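Local structure of methylated-DNA--protein-cysteine methyltransferase (1MGT) at residues V18-R23 with S61-K66; R23-A28 with E83-G88; E65-V70 with P136-C141. The protein repairs O6-methylguanine and O4-methylthymine in DNA by transferring the methyl group to one of its own cysteines, a suicide reaction that inactivates it irreversibly. One frame throughout, in Å; residues are numbered along the deposited sequence.

Contact 1. Residues V18-R23 with S61-K66; sequences VIFSGR and SDYPEK
Tyr63, in the first turn of helix 63-71, reaches Val18 and Phe20 of strand 12-20, and its side chain read from base to tip gives the plan of the contact. Its CB rests against both methyls of Val18, 3.7 Å from Val18 CG1 and 4.0 Å from Val18 CG2, the two side chains crossing at about a right angle. Farther out, Tyr63 CD1 stands 3.8 Å above one face of the Phe20 ring, offset toward the rim, with CE1 beside it, close to Phe20 CB and CG. The ring planes make 59°, an oblique pairing that is neither a stack nor a T. At the tip, OH comes to 3.8 Å from Gly22 O and lies close to Arg23 CA, a packing approach. Phe20 CG, set between its own backbone N and carbonyl carbon (chi1 62°), is thereby placed against Tyr63 CD1, and the far end of the ring meets the turn that leads into the helix: Phe20 CZ is 3.7 Å from Ser61 CB. Ser61 OG accepts from Tyr63 N over 3.1 Å and is also hydrogen-bonded to Ser3 OG of strand 2-9, which ties the start of the helix to the sheet. Val18 CG2 completes the packing against the Pro64 ring. Helix-on-sheet packing of this kind, with a serine-capped helix laid on a three-stranded antiparallel sheet, belongs to the N-terminal, RNase H-like domain of the MGMT family.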
loop_
_atom_site.group_PDB
_atom_site.type_symbol
_atom_site.label_atom_id
_atom_site.label_comp_id
_atom_site.label_asym_id
_atom_site.label_seq_id
_atom_site.Cartn_x
_atom_site.Cartn_y
_atom_site.Cartn_z
ATOM N N VAL A 18 4.739 0.469 9.908
ATOM C CA VAL A 18 3.482 1.197 9.940
ATOM C C VAL A 18 3.662 2.500 10.758
ATOM O O VAL A 18 4.143 2.426 11.888
ATOM C CB VAL A 18 2.348 0.374 10.574
ATOM C CG1 VAL A 18 1.032 1.171 10.553
ATOM C CG2 VAL A 18 2.121 -0.956 9.837
ATOM N N ILE A 19 3.369 3.603 10.115
ATOM C CA ILE A 19 3.432 4.915 10.776
ATOM C C ILE A 19 2.010 5.129 11.268
ATOM O O ILE A 19 1.047 4.963 10.486
ATOM C CB ILE A 19 3.825 6.017 9.804
ATOM C CG1 ILE A 19 5.189 5.700 9.144
ATOM C CG2 ILE A 19 3.820 7.349 10.544
ATOM C CD1 ILE A 19 5.600 6.757 8.113
ATOM N N PHE A 20 1.813 5.462 12.541
ATOM C CA PHE A 20 0.441 5.624 13.012
ATOM C C PHE A 20 0.377 6.635 14.162
ATOM O O PHE A 20 1.393 6.909 14.803
ATOM C CB PHE A 20 -0.117 4.296 13.540
ATOM C CG PHE A 20 0.614 3.715 14.721
ATOM C CD1 PHE A 20 0.085 3.898 16.007
ATOM C CD2 PHE A 20 1.775 3.008 14.575
ATOM C CE1 PHE A 20 0.744 3.371 17.110
ATOM C CE2 PHE A 20 2.446 2.490 15.674
ATOM C CZ PHE A 20 1.921 2.661 16.951
ATOM N N SER A 21 -0.802 7.148 14.357
ATOM C CA SER A 21 -1.076 8.123 15.429
ATOM C C SER A 21 -2.579 8.020 15.673
ATOM O O SER A 21 -3.311 8.827 15.071
ATOM C CB SER A 21 -0.746 9.522 14.919
ATOM O OG SER A 21 -0.983 10.483 15.935
ATOM N N GLY A 22 -3.045 7.016 16.370
ATOM C CA GLY A 22 -4.547 6.990 16.528
ATOM C C GLY A 22 -5.132 6.045 15.471
ATOM O O GLY A 22 -5.927 5.158 15.799
ATOM N N ARG A 23 -4.791 6.268 14.221
ATOM C CA ARG A 23 -5.194 5.473 13.063
ATOM C C ARG A 23 -3.934 5.405 12.173
ATOM O O ARG A 23 -2.963 6.130 12.439
ATOM C CB ARG A 23 -6.385 6.042 12.328
ATOM C CG ARG A 23 -7.750 5.600 12.859
ATOM C CD ARG A 23 -8.863 6.110 11.920
ATOM N NE ARG A 23 -8.727 7.558 11.785
ATOM C CZ ARG A 23 -9.486 8.393 11.094
ATOM N NH1 ARG A 23 -10.526 7.966 10.392
ATOM N NH2 ARG A 23 -9.203 9.699 11.100
ATOM N N SER A 61 3.007 -2.329 18.508
ATOM C CA SER A 61 1.623 -2.201 18.063
ATOM C C SER A 61 1.274 -3.482 17.283
ATOM O O SER A 61 2.182 -4.240 16.967
ATOM C CB SER A 61 1.309 -0.960 17.297
ATOM O OG SER A 61 1.288 -1.120 15.902
ATOM N N ASP A 62 -0.017 -3.668 17.076
ATOM C CA ASP A 62 -0.441 -4.857 16.338
ATOM C C ASP A 62 -0.682 -4.516 14.867
ATOM O O ASP A 62 -1.094 -5.397 14.110
ATOM C CB ASP A 62 -1.681 -5.483 16.955
ATOM C CG ASP A 62 -2.911 -4.636 16.907
ATOM O OD1 ASP A 62 -4.023 -5.160 17.195
ATOM O OD2 ASP A 62 -2.833 -3.428 16.602
ATOM N N TYR A 63 -0.388 -3.297 14.439
ATOM C CA TYR A 63 -0.597 -2.899 13.050
ATOM C C TYR A 63 0.177 -3.711 12.038
ATOM O O TYR A 63 -0.411 -4.174 11.028
ATOM C CB TYR A 63 -0.389 -1.408 12.857
ATOM C CG TYR A 63 -1.576 -0.569 13.277
ATOM C CD1 TYR A 63 -1.387 0.511 14.127
ATOM C CD2 TYR A 63 -2.858 -0.838 12.829
ATOM C CE1 TYR A 63 -2.460 1.302 14.516
ATOM C CE2 TYR A 63 -3.930 -0.057 13.221
ATOM C CZ TYR A 63 -3.721 1.005 14.054
ATOM O OH TYR A 63 -4.781 1.803 14.463
ATOM N N PRO A 64 1.468 -3.936 12.221
ATOM C CA PRO A 64 2.253 -4.737 11.295
ATOM C C PRO A 64 1.634 -6.121 11.108
ATOM O O PRO A 64 1.524 -6.620 9.978
ATOM C CB PRO A 64 3.631 -4.813 11.934
ATOM C CG PRO A 64 3.700 -3.482 12.693
ATOM C CD PRO A 64 2.305 -3.403 13.328
ATOM N N GLU A 65 1.214 -6.773 12.179
ATOM C CA GLU A 65 0.601 -8.086 12.066
ATOM C C GLU A 65 -0.739 -7.987 11.318
ATOM O O GLU A 65 -1.057 -8.904 10.574
ATOM C CB GLU A 65 0.395 -8.757 13.418
ATOM C CG GLU A 65 -0.038 -10.225 13.256
ATOM C CD GLU A 65 -0.411 -10.869 14.569
ATOM O OE1 GLU A 65 -0.706 -12.089 14.580
ATOM O OE2 GLU A 65 -0.417 -10.177 15.610
ATOM N N LYS A 66 -1.505 -6.931 11.525
ATOM C CA LYS A 66 -2.802 -6.823 10.806
ATOM C C LYS A 66 -2.540 -6.674 9.312
ATOM O O LYS A 66 -3.211 -7.304 8.486
ATOM C CB LYS A 66 -3.609 -5.645 11.309
ATOM C CG LYS A 66 -4.238 -5.856 12.683
ATOM C CD LYS A 66 -4.933 -4.551 13.064
ATOM C CE LYS A 66 -5.663 -4.661 14.400
ATOM N NZ LYS A 66 -6.169 -3.282 14.756
#

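Contact 2. Residues R23-A28 with E83-G88; sequences RVQGIA and ELSFEG
With CG anti to their own carbonyl carbons (chi1 -69° and -73°) and extended chains beyond, Gln25 and Glu87 bring amide and carboxylate together, while Ser85, its OG between backbone N and carbonyl carbon (chi1 74°), turns its hydroxyl onto Val24 O. Gln25 NE2 donates to Glu87 OE1 over 2.9 Å; the acceptor lies nearly in the amide plane and is met on the syn side of the carboxylate but tilted out of its plane, the two flat groups standing almost perpendicular. Gln25 NE2 also bonds Ser53 O, so this buried amide nitrogen has two acceptors. Val24 O is gripped twice: Ser85 N comes in the carbonyl plane on a lone pair at 2.9 Å, and Ser85 OG from above that plane. Val24 N donates almost straight to Glu83 O (2.8 Å), completing a single beta bridge between Val24 and Leu84, whose side chains lie side by side, Val24 CB 4.1 Å from Leu84 CD2. The Arg23 chain bends at chi3, and Ser85 CA lies 3.6 Å from the guanidinium plane, over the centre of one face. A water donates to both Gln25 O and Glu87 O, bridging strand and loop. Ser85 OG accepts from Glu87 N, two residues on: an ST turn. Beside Ile19, Gln25 and Gly26 form a classic beta bulge; bridge, serine and amide bonds join this N-terminal-sheet edge strand to the loop before helix 91-103.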
loop_
_atom_site.group_PDB
_atom_site.type_symbol
_atom_site.label_atom_id
_atom_site.label_comp_id
_atom_site.label_asym_id
_atom_site.label_seq_id
_atom_site.Cartn_x
_atom_site.Cartn_y
_atom_site.Cartn_z
ATOM N N ARG A 23 -4.791 6.268 14.221
ATOM C CA ARG A 23 -5.194 5.473 13.063
ATOM C C ARG A 23 -3.934 5.405 12.173
ATOM O O ARG A 23 -2.963 6.130 12.439
ATOM C CB ARG A 23 -6.385 6.042 12.328
ATOM C CG ARG A 23 -7.750 5.600 12.859
ATOM C CD ARG A 23 -8.863 6.110 11.920
ATOM N NE ARG A 23 -8.727 7.558 11.785
ATOM C CZ ARG A 23 -9.486 8.393 11.094
ATOM N NH1 ARG A 23 -10.526 7.966 10.392
ATOM N NH2 ARG A 23 -9.203 9.699 11.100
ATOM N N VAL A 24 -3.937 4.568 11.152
ATOM C CA VAL A 24 -2.777 4.447 10.270
ATOM C C VAL A 24 -2.556 5.638 9.376
ATOM O O VAL A 24 -3.418 6.166 8.688
ATOM C CB VAL A 24 -2.894 3.144 9.444
ATOM C CG1 VAL A 24 -1.762 3.055 8.426
ATOM C CG2 VAL A 24 -2.947 1.922 10.348
ATOM N N GLN A 25 -1.302 6.123 9.330
ATOM C CA GLN A 25 -0.890 7.235 8.526
ATOM C C GLN A 25 -0.075 6.766 7.313
ATOM O O GLN A 25 0.007 7.460 6.304
ATOM C CB GLN A 25 0.027 8.177 9.362
ATOM C CG GLN A 25 -0.767 8.901 10.466
ATOM C CD GLN A 25 0.154 9.776 11.310
ATOM O OE1 GLN A 25 1.100 9.244 11.873
ATOM N NE2 GLN A 25 -0.103 11.083 11.390
ATOM N N GLY A 26 0.601 5.617 7.470
ATOM C CA GLY A 26 1.412 5.172 6.308
ATOM C C GLY A 26 1.915 3.766 6.533
ATOM O O GLY A 26 2.085 3.299 7.673
ATOM N N ILE A 27 2.147 3.061 5.421
ATOM C CA ILE A 27 2.647 1.691 5.485
ATOM C C ILE A 27 3.747 1.534 4.447
ATOM O O ILE A 27 3.654 2.144 3.379
ATOM C CB ILE A 27 1.544 0.675 5.051
ATOM C CG1 ILE A 27 0.359 0.742 6.002
ATOM C CG2 ILE A 27 2.114 -0.739 4.961
ATOM C CD1 ILE A 27 -0.918 0.084 5.493
ATOM N N ALA A 28 4.787 0.756 4.786
ATOM C CA ALA A 28 5.845 0.489 3.828
ATOM C C ALA A 28 6.253 -0.986 4.031
ATOM O O ALA A 28 6.026 -1.564 5.074
ATOM C CB ALA A 28 7.077 1.363 3.953
ATOM N N GLU A 83 -9.258 1.389 9.526
ATOM C CA GLU A 83 -8.053 1.671 10.296
ATOM C C GLU A 83 -7.234 2.814 9.688
ATOM O O GLU A 83 -6.306 3.302 10.343
ATOM C CB GLU A 83 -7.138 0.446 10.317
ATOM C CG GLU A 83 -7.783 -0.871 10.666
ATOM C CD GLU A 83 -7.988 -1.052 12.156
ATOM O OE1 GLU A 83 -7.670 -0.118 12.922
ATOM O OE2 GLU A 83 -8.472 -2.135 12.543
ATOM N N LEU A 84 -7.540 3.224 8.469
ATOM C CA LEU A 84 -6.800 4.269 7.778
ATOM C C LEU A 84 -7.203 5.673 8.129
ATOM O O LEU A 84 -8.393 5.998 8.123
ATOM C CB LEU A 84 -6.944 4.075 6.242
ATOM C CG LEU A 84 -6.538 2.675 5.758
ATOM C CD1 LEU A 84 -6.751 2.550 4.246
ATOM C CD2 LEU A 84 -5.085 2.369 6.106
ATOM N N SER A 85 -6.231 6.565 8.379
ATOM C CA SER A 85 -6.618 7.930 8.714
ATOM C C SER A 85 -6.928 8.800 7.521
ATOM O O SER A 85 -7.642 9.810 7.667
ATOM C CB SER A 85 -5.474 8.619 9.501
ATOM O OG SER A 85 -4.448 8.901 8.553
ATOM N N PHE A 86 -6.400 8.514 6.333
ATOM C CA PHE A 86 -6.552 9.314 5.147
ATOM C C PHE A 86 -5.935 10.697 5.322
ATOM O O PHE A 86 -6.278 11.627 4.594
ATOM C CB PHE A 86 -7.982 9.425 4.583
ATOM C CG PHE A 86 -8.332 8.094 3.932
ATOM C CD1 PHE A 86 -9.102 7.176 4.595
ATOM C CD2 PHE A 86 -7.826 7.817 2.665
ATOM C CE1 PHE A 86 -9.416 5.947 4.029
ATOM C CE2 PHE A 86 -8.138 6.585 2.107
ATOM C CZ PHE A 86 -8.912 5.674 2.768
ATOM N N GLU A 87 -5.009 10.850 6.279
ATOM C CA GLU A 87 -4.346 12.141 6.453
ATOM C C GLU A 87 -3.361 12.296 5.290
ATOM O O GLU A 87 -2.690 11.314 4.954
ATOM C CB GLU A 87 -3.550 12.169 7.779
ATOM C CG GLU A 87 -4.433 12.258 9.010
ATOM C CD GLU A 87 -3.664 12.185 10.323
ATOM O OE1 GLU A 87 -2.448 12.393 10.372
ATOM O OE2 GLU A 87 -4.265 11.896 11.373
ATOM N N GLY A 88 -3.316 13.460 4.669
ATOM C CA GLY A 88 -2.448 13.762 3.551
ATOM C C GLY A 88 -2.923 13.081 2.240
ATOM O O GLY A 88 -2.101 12.905 1.350
HETATM O O HOH W 1 -2.305 8.889 5.993
#

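Contact 3. Residues E65-V70 with P136-C141; sequences EKVFKV and PIVVPC
Val67 and Ile137 meet at about a right angle, and a methyl of one fits the branching of the other. The bump on the helix side is Val67 CG1, anti to its backbone N (chi1 174°). It enters the fork of Ile137, with CD1 3.8 Å away on one branch and CG2 4.1 Å away on the other, while Ile137 CB forms the floor at 4.2 Å. Ile137 CG2 in turn rests against the helix backbone, 4.1 Å from Val67 O. One turn on, Val70 supplies the second bump: its CB is directed at the loop, and CG1 settles over the backbone between Ile137 and Val138, 4.3 Å from Ile137 O and 4.2 Å from Val138 CA. Val138 CG1 lies against both valines of the helix, 4.2 Å from Val67 CG1 and slightly farther from Val70 CG1. Methyl groups do most of the touching, and all four residues are buried. Ile27 of strand 24-30 packs on both Val67 and Val138, so the seam has a strand along its flank, and Asn77 bonds Val138 O while touching Val70. In the loop, Ile137 takes a positive phi, and Pro140 is the centre of an inverse gamma turn, one residue before Cys141, the inferred methyl-accepting nucleophile. The helix touches Ile137 and Val138, not the cysteine itself. What results is an apolar interface between the N-terminal domain and the C-terminal DNA-binding domain of the MGMT family, made on the Pro-Cys-containing active-site loop.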
loop_
_atom_site.group_PDB
_atom_site.type_symbol
_atom_site.label_atom_id
_atom_site.label_comp_id
_atom_site.label_asym_id
_atom_site.label_seq_id
_atom_site.Cartn_x
_atom_site.Cartn_y
_atom_site.Cartn_z
ATOM N N GLU A 65 1.214 -6.773 12.179
ATOM C CA GLU A 65 0.601 -8.086 12.066
ATOM C C GLU A 65 -0.739 -7.987 11.318
ATOM O O GLU A 65 -1.057 -8.904 10.574
ATOM C CB GLU A 65 0.395 -8.757 13.418
ATOM C CG GLU A 65 -0.038 -10.225 13.256
ATOM C CD GLU A 65 -0.411 -10.869 14.569
ATOM O OE1 GLU A 65 -0.706 -12.089 14.580
ATOM O OE2 GLU A 65 -0.417 -10.177 15.610
ATOM N N LYS A 66 -1.505 -6.931 11.525
ATOM C CA LYS A 66 -2.802 -6.823 10.806
ATOM C C LYS A 66 -2.540 -6.674 9.312
ATOM O O LYS A 66 -3.211 -7.304 8.486
ATOM C CB LYS A 66 -3.609 -5.645 11.309
ATOM C CG LYS A 66 -4.238 -5.856 12.683
ATOM C CD LYS A 66 -4.933 -4.551 13.064
ATOM C CE LYS A 66 -5.663 -4.661 14.400
ATOM N NZ LYS A 66 -6.169 -3.282 14.756
ATOM N N VAL A 67 -1.548 -5.863 8.950
ATOM C CA VAL A 67 -1.173 -5.692 7.558
ATOM C C VAL A 67 -0.714 -7.039 6.988
ATOM O O VAL A 67 -1.097 -7.403 5.878
ATOM C CB VAL A 67 -0.119 -4.614 7.347
ATOM C CG1 VAL A 67 0.341 -4.565 5.892
ATOM C CG2 VAL A 67 -0.645 -3.252 7.802
ATOM N N PHE A 68 0.093 -7.825 7.719
ATOM C CA PHE A 68 0.530 -9.124 7.251
ATOM C C PHE A 68 -0.665 -10.052 6.988
ATOM O O PHE A 68 -0.630 -10.820 6.018
ATOM C CB PHE A 68 1.464 -9.780 8.286
ATOM C CG PHE A 68 2.008 -11.111 7.838
ATOM C CD1 PHE A 68 2.900 -11.203 6.806
ATOM C CD2 PHE A 68 1.591 -12.259 8.508
ATOM C CE1 PHE A 68 3.399 -12.429 6.399
ATOM C CE2 PHE A 68 2.086 -13.497 8.115
ATOM C CZ PHE A 68 2.979 -13.574 7.065
ATOM N N LYS A 69 -1.687 -9.987 7.833
ATOM C CA LYS A 69 -2.885 -10.812 7.640
ATOM C C LYS A 69 -3.582 -10.427 6.331
ATOM O O LYS A 69 -4.139 -11.319 5.670
ATOM C CB LYS A 69 -3.846 -10.645 8.808
ATOM C CG LYS A 69 -3.395 -11.472 10.030
ATOM C CD LYS A 69 -4.344 -11.173 11.177
ATOM C CE LYS A 69 -3.939 -11.879 12.468
ATOM N NZ LYS A 69 -5.009 -11.638 13.498
ATOM N N VAL A 70 -3.566 -9.135 5.973
ATOM C CA VAL A 70 -4.187 -8.781 4.676
ATOM C C VAL A 70 -3.326 -9.331 3.555
ATOM O O VAL A 70 -3.784 -9.905 2.552
ATOM C CB VAL A 70 -4.298 -7.237 4.562
ATOM C CG1 VAL A 70 -4.762 -6.845 3.162
ATOM C CG2 VAL A 70 -5.264 -6.739 5.616
ATOM N N PRO A 136 0.329 0.903 0.762
ATOM C CA PRO A 136 0.579 -0.306 -0.055
ATOM C C PRO A 136 0.109 -1.512 0.728
ATOM O O PRO A 136 -0.057 -1.529 1.969
ATOM C CB PRO A 136 2.060 -0.320 -0.294
ATOM C CG PRO A 136 2.646 0.502 0.812
ATOM C CD PRO A 136 1.624 1.586 1.059
ATOM N N ILE A 137 -0.155 -2.609 0.006
ATOM C CA ILE A 137 -0.664 -3.851 0.515
ATOM C C ILE A 137 -2.162 -3.755 0.798
ATOM O O ILE A 137 -2.977 -4.408 0.124
ATOM C CB ILE A 137 0.047 -4.475 1.718
ATOM C CG1 ILE A 137 1.554 -4.636 1.440
ATOM C CG2 ILE A 137 -0.571 -5.840 2.085
ATOM C CD1 ILE A 137 2.335 -4.913 2.721
ATOM N N VAL A 138 -2.565 -2.951 1.757
ATOM C CA VAL A 138 -3.967 -2.809 2.130
ATOM C C VAL A 138 -4.750 -2.148 0.999
ATOM O O VAL A 138 -5.839 -2.681 0.711
ATOM C CB VAL A 138 -4.117 -2.130 3.487
ATOM C CG1 VAL A 138 -3.303 -2.939 4.525
ATOM C CG2 VAL A 138 -3.568 -0.723 3.454
ATOM N N VAL A 139 -4.270 -1.078 0.423
ATOM C CA VAL A 139 -4.970 -0.446 -0.761
ATOM C C VAL A 139 -4.195 -1.167 -1.853
ATOM O O VAL A 139 -2.960 -1.004 -1.990
ATOM C CB VAL A 139 -4.792 1.070 -0.777
ATOM C CG1 VAL A 139 -5.123 1.646 -2.156
ATOM C CG2 VAL A 139 -5.710 1.694 0.280
ATOM N N PRO A 140 -4.830 -2.101 -2.548
ATOM C CA PRO A 140 -4.106 -2.935 -3.485
ATOM C C PRO A 140 -3.672 -2.419 -4.790
ATOM O O PRO A 140 -4.051 -2.984 -5.862
ATOM C CB PRO A 140 -5.031 -4.176 -3.539
ATOM C CG PRO A 140 -6.388 -3.538 -3.557
ATOM C CD PRO A 140 -6.269 -2.447 -2.480
ATOM N N CYS A 141 -2.747 -1.437 -4.806
ATOM C CA CYS A 141 -2.251 -0.870 -6.043
ATOM C C CYS A 141 -1.387 -1.857 -6.821
ATOM O O CYS A 141 -1.170 -1.625 -8.026
ATOM C CB CYS A 141 -1.524 0.457 -5.775
ATOM S SG CYS A 141 -0.043 0.224 -4.781
#

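How the contacts relate
Contacts 1 and 3 use successive turns of helix 63-71: the first lays its start on strand 12-20, the second presses its later turn against the active-site loop, and Val18 CG2 to Val67 CG2 (4.1 Å) joins them. Contacts 1 and 2 share Arg23 and lie on neighbouring strands, where Ile19 N and Gly26 O, 2.8 Å apart, probably form a hydrogen bond. Ile27, in segment 23-28, reaches contact 3, its CD1 3.4 Å from Val138 CG2. The centres of the three contacts lie 9 to 12 Å apart. Contact 3 contains Cys141, whereas the Leu84 side chain of contact 2 is about 11 Å from that of the cysteine, and contact 1 lies away from the site.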